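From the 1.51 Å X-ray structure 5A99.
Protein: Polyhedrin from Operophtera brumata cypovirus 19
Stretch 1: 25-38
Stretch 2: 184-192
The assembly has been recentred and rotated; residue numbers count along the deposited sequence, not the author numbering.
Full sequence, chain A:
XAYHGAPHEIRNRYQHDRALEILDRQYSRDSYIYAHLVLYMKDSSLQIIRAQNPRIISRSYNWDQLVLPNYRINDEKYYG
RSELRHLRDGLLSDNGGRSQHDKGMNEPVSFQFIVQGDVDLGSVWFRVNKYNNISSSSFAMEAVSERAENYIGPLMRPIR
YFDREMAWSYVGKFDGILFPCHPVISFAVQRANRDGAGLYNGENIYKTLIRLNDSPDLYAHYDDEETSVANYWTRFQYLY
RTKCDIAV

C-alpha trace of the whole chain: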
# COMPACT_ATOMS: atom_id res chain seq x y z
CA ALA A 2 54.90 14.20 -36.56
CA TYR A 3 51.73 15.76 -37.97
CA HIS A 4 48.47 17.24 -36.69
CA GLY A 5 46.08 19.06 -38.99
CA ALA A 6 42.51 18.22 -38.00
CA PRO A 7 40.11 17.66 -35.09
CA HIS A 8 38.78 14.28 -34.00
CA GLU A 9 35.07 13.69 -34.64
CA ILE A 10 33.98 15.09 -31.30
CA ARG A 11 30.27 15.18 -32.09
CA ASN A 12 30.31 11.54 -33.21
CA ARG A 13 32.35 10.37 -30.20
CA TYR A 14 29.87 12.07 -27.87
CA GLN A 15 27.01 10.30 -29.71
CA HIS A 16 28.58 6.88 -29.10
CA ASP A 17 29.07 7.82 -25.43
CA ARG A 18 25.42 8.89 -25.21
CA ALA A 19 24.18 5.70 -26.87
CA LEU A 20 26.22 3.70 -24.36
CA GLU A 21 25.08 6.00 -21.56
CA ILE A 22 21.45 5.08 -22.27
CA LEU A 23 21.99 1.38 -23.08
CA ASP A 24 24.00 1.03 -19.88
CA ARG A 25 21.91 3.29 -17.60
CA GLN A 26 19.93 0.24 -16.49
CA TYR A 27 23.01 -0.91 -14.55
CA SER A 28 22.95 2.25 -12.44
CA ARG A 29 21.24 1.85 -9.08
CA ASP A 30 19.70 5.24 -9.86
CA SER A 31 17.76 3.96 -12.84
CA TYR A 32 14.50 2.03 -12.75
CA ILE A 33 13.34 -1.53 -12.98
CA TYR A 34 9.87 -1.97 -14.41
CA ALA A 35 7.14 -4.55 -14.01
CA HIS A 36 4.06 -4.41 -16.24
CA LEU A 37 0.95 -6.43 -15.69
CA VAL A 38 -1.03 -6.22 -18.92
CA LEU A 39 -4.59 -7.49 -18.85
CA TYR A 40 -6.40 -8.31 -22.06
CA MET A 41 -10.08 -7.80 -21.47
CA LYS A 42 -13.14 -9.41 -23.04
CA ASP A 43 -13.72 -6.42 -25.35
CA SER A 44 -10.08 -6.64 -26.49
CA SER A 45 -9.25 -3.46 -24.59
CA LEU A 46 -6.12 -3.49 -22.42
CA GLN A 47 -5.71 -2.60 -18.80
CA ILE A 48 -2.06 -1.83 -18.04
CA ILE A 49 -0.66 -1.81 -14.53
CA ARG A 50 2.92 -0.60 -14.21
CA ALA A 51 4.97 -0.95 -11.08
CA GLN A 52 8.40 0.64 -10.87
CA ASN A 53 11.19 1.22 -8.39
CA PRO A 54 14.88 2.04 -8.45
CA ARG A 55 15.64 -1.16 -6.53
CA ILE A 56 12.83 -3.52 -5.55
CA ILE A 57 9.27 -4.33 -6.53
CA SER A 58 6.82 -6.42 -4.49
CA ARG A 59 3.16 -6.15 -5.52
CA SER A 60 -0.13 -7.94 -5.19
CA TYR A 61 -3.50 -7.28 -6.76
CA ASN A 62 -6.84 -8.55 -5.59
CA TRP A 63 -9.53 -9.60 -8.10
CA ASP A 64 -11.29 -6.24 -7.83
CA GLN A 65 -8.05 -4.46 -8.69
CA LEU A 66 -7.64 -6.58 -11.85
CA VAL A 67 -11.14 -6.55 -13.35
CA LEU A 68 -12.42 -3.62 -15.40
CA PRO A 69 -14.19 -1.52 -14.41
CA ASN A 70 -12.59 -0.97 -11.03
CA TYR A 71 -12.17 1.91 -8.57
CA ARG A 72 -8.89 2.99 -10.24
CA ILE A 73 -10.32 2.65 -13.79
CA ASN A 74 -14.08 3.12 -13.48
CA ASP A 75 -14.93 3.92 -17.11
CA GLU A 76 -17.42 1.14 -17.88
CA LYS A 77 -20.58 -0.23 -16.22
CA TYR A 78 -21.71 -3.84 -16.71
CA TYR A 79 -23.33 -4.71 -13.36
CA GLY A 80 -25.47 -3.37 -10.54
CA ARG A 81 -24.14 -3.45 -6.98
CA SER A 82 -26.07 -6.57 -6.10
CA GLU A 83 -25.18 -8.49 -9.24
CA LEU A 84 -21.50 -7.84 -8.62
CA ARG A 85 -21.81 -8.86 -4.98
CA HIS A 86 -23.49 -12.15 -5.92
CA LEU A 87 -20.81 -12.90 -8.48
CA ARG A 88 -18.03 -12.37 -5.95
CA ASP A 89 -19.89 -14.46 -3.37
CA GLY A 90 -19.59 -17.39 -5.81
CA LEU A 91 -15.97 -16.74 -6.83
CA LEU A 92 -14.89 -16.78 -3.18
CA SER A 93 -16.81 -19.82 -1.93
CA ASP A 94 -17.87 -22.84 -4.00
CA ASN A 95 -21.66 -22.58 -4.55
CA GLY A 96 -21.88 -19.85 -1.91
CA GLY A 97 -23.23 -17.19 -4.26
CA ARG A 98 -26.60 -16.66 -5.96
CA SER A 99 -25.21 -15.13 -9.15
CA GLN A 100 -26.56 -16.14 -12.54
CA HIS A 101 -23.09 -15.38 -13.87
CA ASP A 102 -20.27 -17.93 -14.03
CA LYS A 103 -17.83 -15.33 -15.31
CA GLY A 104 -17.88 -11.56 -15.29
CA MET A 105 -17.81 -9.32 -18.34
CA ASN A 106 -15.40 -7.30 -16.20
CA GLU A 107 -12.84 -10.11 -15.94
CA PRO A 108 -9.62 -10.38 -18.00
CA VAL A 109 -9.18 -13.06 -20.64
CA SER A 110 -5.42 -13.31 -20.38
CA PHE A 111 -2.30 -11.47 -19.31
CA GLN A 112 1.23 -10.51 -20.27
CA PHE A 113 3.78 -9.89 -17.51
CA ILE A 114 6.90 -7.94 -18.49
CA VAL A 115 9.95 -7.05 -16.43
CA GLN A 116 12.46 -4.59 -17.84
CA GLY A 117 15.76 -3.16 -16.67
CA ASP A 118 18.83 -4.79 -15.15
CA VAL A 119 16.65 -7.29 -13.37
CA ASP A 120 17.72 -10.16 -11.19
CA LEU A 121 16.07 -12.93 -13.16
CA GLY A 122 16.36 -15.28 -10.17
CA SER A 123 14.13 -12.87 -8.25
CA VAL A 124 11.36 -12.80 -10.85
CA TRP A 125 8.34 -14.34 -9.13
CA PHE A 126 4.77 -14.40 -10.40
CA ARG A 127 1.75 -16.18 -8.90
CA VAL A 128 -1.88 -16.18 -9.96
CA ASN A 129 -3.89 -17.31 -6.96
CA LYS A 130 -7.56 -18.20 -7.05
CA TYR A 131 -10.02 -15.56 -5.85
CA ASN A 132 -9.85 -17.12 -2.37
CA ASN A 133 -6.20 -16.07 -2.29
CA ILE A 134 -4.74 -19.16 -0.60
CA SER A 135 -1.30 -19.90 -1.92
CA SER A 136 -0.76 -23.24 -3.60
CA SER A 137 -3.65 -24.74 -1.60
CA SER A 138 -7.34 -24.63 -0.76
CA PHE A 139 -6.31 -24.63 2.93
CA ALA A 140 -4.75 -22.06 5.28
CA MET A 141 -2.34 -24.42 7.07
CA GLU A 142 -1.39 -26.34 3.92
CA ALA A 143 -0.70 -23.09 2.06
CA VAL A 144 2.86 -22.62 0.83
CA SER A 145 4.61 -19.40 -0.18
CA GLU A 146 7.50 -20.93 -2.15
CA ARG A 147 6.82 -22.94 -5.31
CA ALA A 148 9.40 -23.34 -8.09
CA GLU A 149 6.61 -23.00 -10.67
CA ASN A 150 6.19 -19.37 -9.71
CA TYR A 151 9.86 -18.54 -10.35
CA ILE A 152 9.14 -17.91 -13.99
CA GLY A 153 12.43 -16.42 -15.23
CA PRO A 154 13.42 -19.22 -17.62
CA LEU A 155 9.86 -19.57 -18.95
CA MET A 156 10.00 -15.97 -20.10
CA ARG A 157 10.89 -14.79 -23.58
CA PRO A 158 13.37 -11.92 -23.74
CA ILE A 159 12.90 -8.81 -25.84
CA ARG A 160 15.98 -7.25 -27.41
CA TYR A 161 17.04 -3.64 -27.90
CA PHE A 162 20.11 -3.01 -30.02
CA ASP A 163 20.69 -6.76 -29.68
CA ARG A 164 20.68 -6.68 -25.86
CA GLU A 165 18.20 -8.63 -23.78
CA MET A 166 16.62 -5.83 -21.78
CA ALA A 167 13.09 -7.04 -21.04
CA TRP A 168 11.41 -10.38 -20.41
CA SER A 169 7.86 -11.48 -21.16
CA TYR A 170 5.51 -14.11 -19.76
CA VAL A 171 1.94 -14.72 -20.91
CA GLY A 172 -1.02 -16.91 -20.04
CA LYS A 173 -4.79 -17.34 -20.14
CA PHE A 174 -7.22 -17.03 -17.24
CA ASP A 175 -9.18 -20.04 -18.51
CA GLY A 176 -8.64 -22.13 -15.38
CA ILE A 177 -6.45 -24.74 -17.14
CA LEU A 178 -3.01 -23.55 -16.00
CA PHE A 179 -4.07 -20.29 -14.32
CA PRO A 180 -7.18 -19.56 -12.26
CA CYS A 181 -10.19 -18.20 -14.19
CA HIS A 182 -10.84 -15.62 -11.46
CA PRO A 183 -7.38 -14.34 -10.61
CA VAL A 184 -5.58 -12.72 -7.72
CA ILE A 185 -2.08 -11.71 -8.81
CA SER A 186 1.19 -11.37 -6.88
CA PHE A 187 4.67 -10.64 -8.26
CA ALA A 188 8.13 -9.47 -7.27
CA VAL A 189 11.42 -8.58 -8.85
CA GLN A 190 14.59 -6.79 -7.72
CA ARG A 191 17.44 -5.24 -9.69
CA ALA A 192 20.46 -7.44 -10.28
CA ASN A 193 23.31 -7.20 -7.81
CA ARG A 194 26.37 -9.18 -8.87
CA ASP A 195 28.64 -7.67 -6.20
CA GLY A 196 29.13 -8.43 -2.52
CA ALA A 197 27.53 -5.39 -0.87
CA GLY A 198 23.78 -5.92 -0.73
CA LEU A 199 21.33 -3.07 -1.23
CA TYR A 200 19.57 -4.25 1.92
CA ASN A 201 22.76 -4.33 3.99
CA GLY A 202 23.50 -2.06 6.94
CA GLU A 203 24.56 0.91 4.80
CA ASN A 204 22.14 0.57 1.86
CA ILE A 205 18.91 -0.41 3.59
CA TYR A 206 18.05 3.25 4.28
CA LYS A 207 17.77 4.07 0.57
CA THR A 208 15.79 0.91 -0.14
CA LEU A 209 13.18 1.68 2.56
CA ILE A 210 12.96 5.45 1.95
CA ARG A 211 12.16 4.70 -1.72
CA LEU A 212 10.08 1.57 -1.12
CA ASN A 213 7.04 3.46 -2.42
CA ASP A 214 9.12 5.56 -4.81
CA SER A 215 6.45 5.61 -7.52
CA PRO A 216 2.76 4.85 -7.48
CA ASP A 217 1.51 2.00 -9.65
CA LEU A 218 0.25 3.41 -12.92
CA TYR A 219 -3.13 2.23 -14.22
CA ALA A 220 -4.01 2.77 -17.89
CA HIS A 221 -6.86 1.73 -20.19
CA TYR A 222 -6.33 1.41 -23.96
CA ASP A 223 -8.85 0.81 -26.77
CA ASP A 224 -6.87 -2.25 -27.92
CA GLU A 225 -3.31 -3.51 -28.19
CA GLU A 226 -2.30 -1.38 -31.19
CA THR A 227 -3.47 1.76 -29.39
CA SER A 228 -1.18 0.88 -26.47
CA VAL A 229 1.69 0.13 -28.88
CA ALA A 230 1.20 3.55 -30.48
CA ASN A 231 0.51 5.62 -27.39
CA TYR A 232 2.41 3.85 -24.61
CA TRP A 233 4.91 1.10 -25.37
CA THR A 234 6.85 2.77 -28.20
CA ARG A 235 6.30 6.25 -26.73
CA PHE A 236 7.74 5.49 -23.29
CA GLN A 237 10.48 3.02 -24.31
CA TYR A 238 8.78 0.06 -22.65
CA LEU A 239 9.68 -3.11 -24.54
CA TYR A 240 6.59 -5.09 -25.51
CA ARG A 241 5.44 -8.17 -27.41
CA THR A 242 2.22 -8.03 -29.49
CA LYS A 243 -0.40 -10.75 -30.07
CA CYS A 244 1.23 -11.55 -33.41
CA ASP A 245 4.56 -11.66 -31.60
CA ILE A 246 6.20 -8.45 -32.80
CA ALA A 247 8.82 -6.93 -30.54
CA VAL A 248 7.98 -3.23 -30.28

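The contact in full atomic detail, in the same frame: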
# COMPACT_ATOMS: atom_id res chain seq x y z
N ARG A 25 22.49 2.62 -18.77
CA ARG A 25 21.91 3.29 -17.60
C ARG A 25 21.24 2.30 -16.66
O ARG A 25 21.25 2.47 -15.45
CB ARG A 25 20.87 4.34 -18.00
CG ARG A 25 20.18 5.06 -16.83
CD ARG A 25 19.83 6.50 -17.20
NE ARG A 25 21.04 7.31 -17.45
CZ ARG A 25 21.05 8.60 -17.78
NH1 ARG A 25 19.92 9.28 -17.90
NH2 ARG A 25 22.21 9.22 -17.98
N GLN A 26 20.65 1.26 -17.25
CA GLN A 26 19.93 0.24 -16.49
C GLN A 26 20.78 -0.38 -15.39
O GLN A 26 20.23 -0.93 -14.42
CB GLN A 26 19.46 -0.88 -17.41
CG GLN A 26 20.61 -1.65 -18.09
CD GLN A 26 20.16 -2.92 -18.80
OE1 GLN A 26 18.97 -3.21 -18.90
NE2 GLN A 26 21.12 -3.69 -19.29
N TYR A 27 22.10 -0.36 -15.56
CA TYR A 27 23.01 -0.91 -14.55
C TYR A 27 23.19 0.02 -13.37
O TYR A 27 23.61 -0.40 -12.30
CB TYR A 27 24.38 -1.21 -15.15
CG TYR A 27 24.38 -2.33 -16.17
CD1 TYR A 27 24.18 -3.65 -15.78
CD2 TYR A 27 24.59 -2.06 -17.51
CE1 TYR A 27 24.18 -4.68 -16.72
CE2 TYR A 27 24.59 -3.08 -18.46
CZ TYR A 27 24.39 -4.39 -18.06
OH TYR A 27 24.39 -5.40 -18.99
N SER A 28 22.90 1.30 -13.55
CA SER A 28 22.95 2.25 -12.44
C SER A 28 21.85 1.99 -11.43
O SER A 28 20.70 1.78 -11.80
CB SER A 28 22.83 3.69 -12.93
OG SER A 28 22.76 4.57 -11.81
N ARG A 29 22.22 2.01 -10.15
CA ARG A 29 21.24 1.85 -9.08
C ARG A 29 20.27 3.03 -9.04
O ARG A 29 19.28 2.98 -8.33
CB ARG A 29 21.92 1.67 -7.72
CG ARG A 29 22.24 0.22 -7.39
CD ARG A 29 23.50 -0.27 -8.09
NE ARG A 29 23.96 -1.53 -7.49
CZ ARG A 29 24.90 -1.63 -6.56
NH1 ARG A 29 25.54 -0.56 -6.13
NH2 ARG A 29 25.22 -2.82 -6.07
N ASP A 30 20.57 4.07 -9.80
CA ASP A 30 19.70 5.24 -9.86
C ASP A 30 18.86 5.27 -11.13
O ASP A 30 18.38 6.32 -11.53
CB ASP A 30 20.54 6.52 -9.78
CG ASP A 30 21.50 6.50 -8.62
OD1 ASP A 30 21.09 6.13 -7.49
OD2 ASP A 30 22.68 6.84 -8.86
N SER A 31 18.71 4.11 -11.75
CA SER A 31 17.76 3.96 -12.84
C SER A 31 16.61 3.12 -12.31
O SER A 31 16.58 2.77 -11.13
CB SER A 31 18.41 3.29 -14.06
OG SER A 31 18.68 1.92 -13.83
N TYR A 32 15.67 2.78 -13.18
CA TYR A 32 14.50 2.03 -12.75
C TYR A 32 14.46 0.58 -13.25
O TYR A 32 15.00 0.24 -14.30
CB TYR A 32 13.24 2.75 -13.20
CG TYR A 32 12.85 3.85 -12.26
CD1 TYR A 32 13.42 5.11 -12.38
CD2 TYR A 32 11.94 3.64 -11.24
CE1 TYR A 32 13.09 6.13 -11.52
CE2 TYR A 32 11.60 4.64 -10.37
CZ TYR A 32 12.18 5.89 -10.52
OH TYR A 32 11.86 6.92 -9.68
N ILE A 33 13.80 -0.26 -12.46
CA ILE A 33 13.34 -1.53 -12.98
C ILE A 33 11.83 -1.40 -13.09
O ILE A 33 11.19 -0.65 -12.34
CB ILE A 33 13.75 -2.75 -12.12
CG1 ILE A 33 13.32 -2.57 -10.67
CG2 ILE A 33 15.24 -2.99 -12.20
CD1 ILE A 33 13.61 -3.79 -9.79
N TYR A 34 11.28 -2.10 -14.08
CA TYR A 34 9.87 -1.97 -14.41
C TYR A 34 9.22 -3.34 -14.44
O TYR A 34 9.82 -4.34 -14.87
CB TYR A 34 9.68 -1.27 -15.77
CG TYR A 34 10.24 0.12 -15.80
CD1 TYR A 34 9.52 1.19 -15.27
CD2 TYR A 34 11.49 0.38 -16.35
CE1 TYR A 34 10.03 2.46 -15.29
CE2 TYR A 34 12.00 1.65 -16.37
CZ TYR A 34 11.26 2.69 -15.86
OH TYR A 34 11.78 3.96 -15.88
N ALA A 35 7.98 -3.37 -13.97
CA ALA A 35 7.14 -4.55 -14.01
C ALA A 35 5.75 -4.14 -14.51
O ALA A 35 5.06 -3.35 -13.86
CB ALA A 35 7.06 -5.18 -12.63
N HIS A 36 5.37 -4.69 -15.66
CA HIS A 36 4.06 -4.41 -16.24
C HIS A 36 3.17 -5.62 -16.14
O HIS A 36 3.55 -6.72 -16.52
CB HIS A 36 4.19 -4.05 -17.72
CG HIS A 36 4.57 -2.63 -17.97
ND1 HIS A 36 5.88 -2.23 -18.15
CD2 HIS A 36 3.82 -1.51 -18.11
CE1 HIS A 36 5.92 -0.93 -18.37
NE2 HIS A 36 4.68 -0.46 -18.34
N LEU A 37 1.96 -5.41 -15.63
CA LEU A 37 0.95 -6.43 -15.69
C LEU A 37 -0.08 -5.94 -16.70
O LEU A 37 -0.76 -4.93 -16.48
CB LEU A 37 0.33 -6.68 -14.32
CG LEU A 37 -0.80 -7.71 -14.27
CD1 LEU A 37 -0.39 -9.02 -14.91
CD2 LEU A 37 -1.25 -7.92 -12.81
N VAL A 38 -0.15 -6.63 -17.84
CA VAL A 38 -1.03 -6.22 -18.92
C VAL A 38 -2.19 -7.19 -18.97
O VAL A 38 -2.00 -8.40 -19.10
CB VAL A 38 -0.30 -6.25 -20.27
CG1 VAL A 38 -1.24 -5.74 -21.41
CG2 VAL A 38 0.96 -5.44 -20.19
N VAL A 184 -6.24 -13.66 -8.62
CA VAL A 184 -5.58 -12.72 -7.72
C VAL A 184 -4.11 -12.80 -8.17
O VAL A 184 -3.62 -13.88 -8.47
CB VAL A 184 -5.70 -13.15 -6.25
CG1 VAL A 184 -4.65 -12.45 -5.40
CG2 VAL A 184 -7.12 -12.88 -5.71
N ILE A 185 -3.42 -11.68 -8.24
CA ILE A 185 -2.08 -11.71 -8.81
C ILE A 185 -1.03 -11.06 -7.92
O ILE A 185 -1.19 -9.91 -7.48
CB ILE A 185 -2.06 -11.07 -10.20
CG1 ILE A 185 -2.83 -11.95 -11.20
CG2 ILE A 185 -0.64 -10.90 -10.69
CD1 ILE A 185 -3.11 -11.25 -12.50
N SER A 186 0.03 -11.82 -7.65
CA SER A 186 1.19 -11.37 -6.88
C SER A 186 2.47 -11.50 -7.73
O SER A 186 2.64 -12.47 -8.45
CB SER A 186 1.33 -12.18 -5.59
OG SER A 186 0.11 -12.21 -4.88
N PHE A 187 3.36 -10.51 -7.65
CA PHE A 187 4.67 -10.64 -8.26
C PHE A 187 5.75 -9.82 -7.54
O PHE A 187 5.47 -8.98 -6.69
CB PHE A 187 4.62 -10.32 -9.77
CG PHE A 187 4.18 -8.92 -10.08
CD1 PHE A 187 5.05 -7.86 -9.94
CD2 PHE A 187 2.90 -8.68 -10.55
CE1 PHE A 187 4.65 -6.57 -10.23
CE2 PHE A 187 2.49 -7.40 -10.86
CZ PHE A 187 3.37 -6.33 -10.69
N ALA A 188 6.99 -10.15 -7.86
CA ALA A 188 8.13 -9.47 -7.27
C ALA A 188 9.30 -9.57 -8.22
O ALA A 188 9.42 -10.52 -9.00
CB ALA A 188 8.50 -10.07 -5.95
N VAL A 189 10.17 -8.57 -8.13
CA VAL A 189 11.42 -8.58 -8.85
C VAL A 189 12.32 -7.49 -8.26
O VAL A 189 11.84 -6.42 -7.89
CB VAL A 189 11.19 -8.35 -10.36
CG1 VAL A 189 10.38 -7.10 -10.62
CG2 VAL A 189 12.52 -8.29 -11.10
N GLN A 190 13.62 -7.78 -8.18
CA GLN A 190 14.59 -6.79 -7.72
C GLN A 190 15.62 -6.58 -8.82
O GLN A 190 15.75 -7.40 -9.75
CB GLN A 190 15.29 -7.27 -6.43
CG GLN A 190 16.16 -8.49 -6.62
CD GLN A 190 17.01 -8.83 -5.40
OE1 GLN A 190 16.93 -8.18 -4.35
NE2 GLN A 190 17.83 -9.87 -5.53
N ARG A 191 16.37 -5.48 -8.72
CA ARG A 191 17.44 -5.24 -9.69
C ARG A 191 18.57 -6.20 -9.38
O ARG A 191 18.76 -6.59 -8.22
CB ARG A 191 17.94 -3.79 -9.66
CG ARG A 191 19.03 -3.47 -8.65
CD ARG A 191 19.74 -2.12 -8.93
NE ARG A 191 18.84 -1.10 -9.48
CZ ARG A 191 18.84 -0.69 -10.74
NH1 ARG A 191 19.71 -1.19 -11.61
NH2 ARG A 191 17.99 0.22 -11.14
N ALA A 192 19.32 -6.56 -10.41
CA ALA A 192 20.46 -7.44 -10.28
C ALA A 192 21.55 -6.82 -9.41
O ALA A 192 21.90 -5.65 -9.57
CB ALA A 192 21.03 -7.77 -11.66
O HOH W 1 22.38 -3.78 -7.32
O HOH W 2 24.70 -3.86 -9.31

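Two strands, one beginning at I33 and the other including V184 to V189, run nearly antiparallel, with an angle of 163° between their directions. Their axes come no closer than 8.1 Å. No backbone hydrogen bond joins them, so the strands meet through side chains. Ahead of the first strand, two type I turns follow one another, R25 to S28 and S28 to S31. Each is closed by a backbone bond: S28 N to R25 O at 2.8 Å, and S31 N to S28 O at 3.1 Å. D30 N also bonds S28 OG at 3.0 Å.

Side chains alternate along both strands. I33, A35 and L37 point toward the second stretch, while Y34 and H36 point away. I185, F187 and V189 point back toward the first.

The strand contact is apolar and buried. L37 CD2 lies 3.7 Å from I185 CG2. The F187 ring reaches both A35 and L37, with CE1 3.7 Å from A35 CB and CE2 4.1 Å from L37 CB. The small A35 also touches V189, CB to CG1 at 4.3 Å. I33 CD1 packs on the backbone, 3.4 Å from R191 N.

R191 has the largest covered area of any residue here. Its side chain extends into the turn region, where carbonyl oxygens offer acceptors to its guanidinium. R191 NH1 donates to Q26 O at 2.9 Å, with an angle of 154°. R191 NH2 lies 2.9 Å from S31 O, near the guanidinium plane. S28 O is 3.1 Å from R191 NH1 but sits over a face of the group, and the angle is too poor for a hydrogen bond. I33 CG2 covers the opposite face.

R29 CG packs 3.8 Å from R191 CD. Water 1 bridges the stretches, accepting from R29 NE at 2.8 Å and donating to A192 O at 3.0 Å.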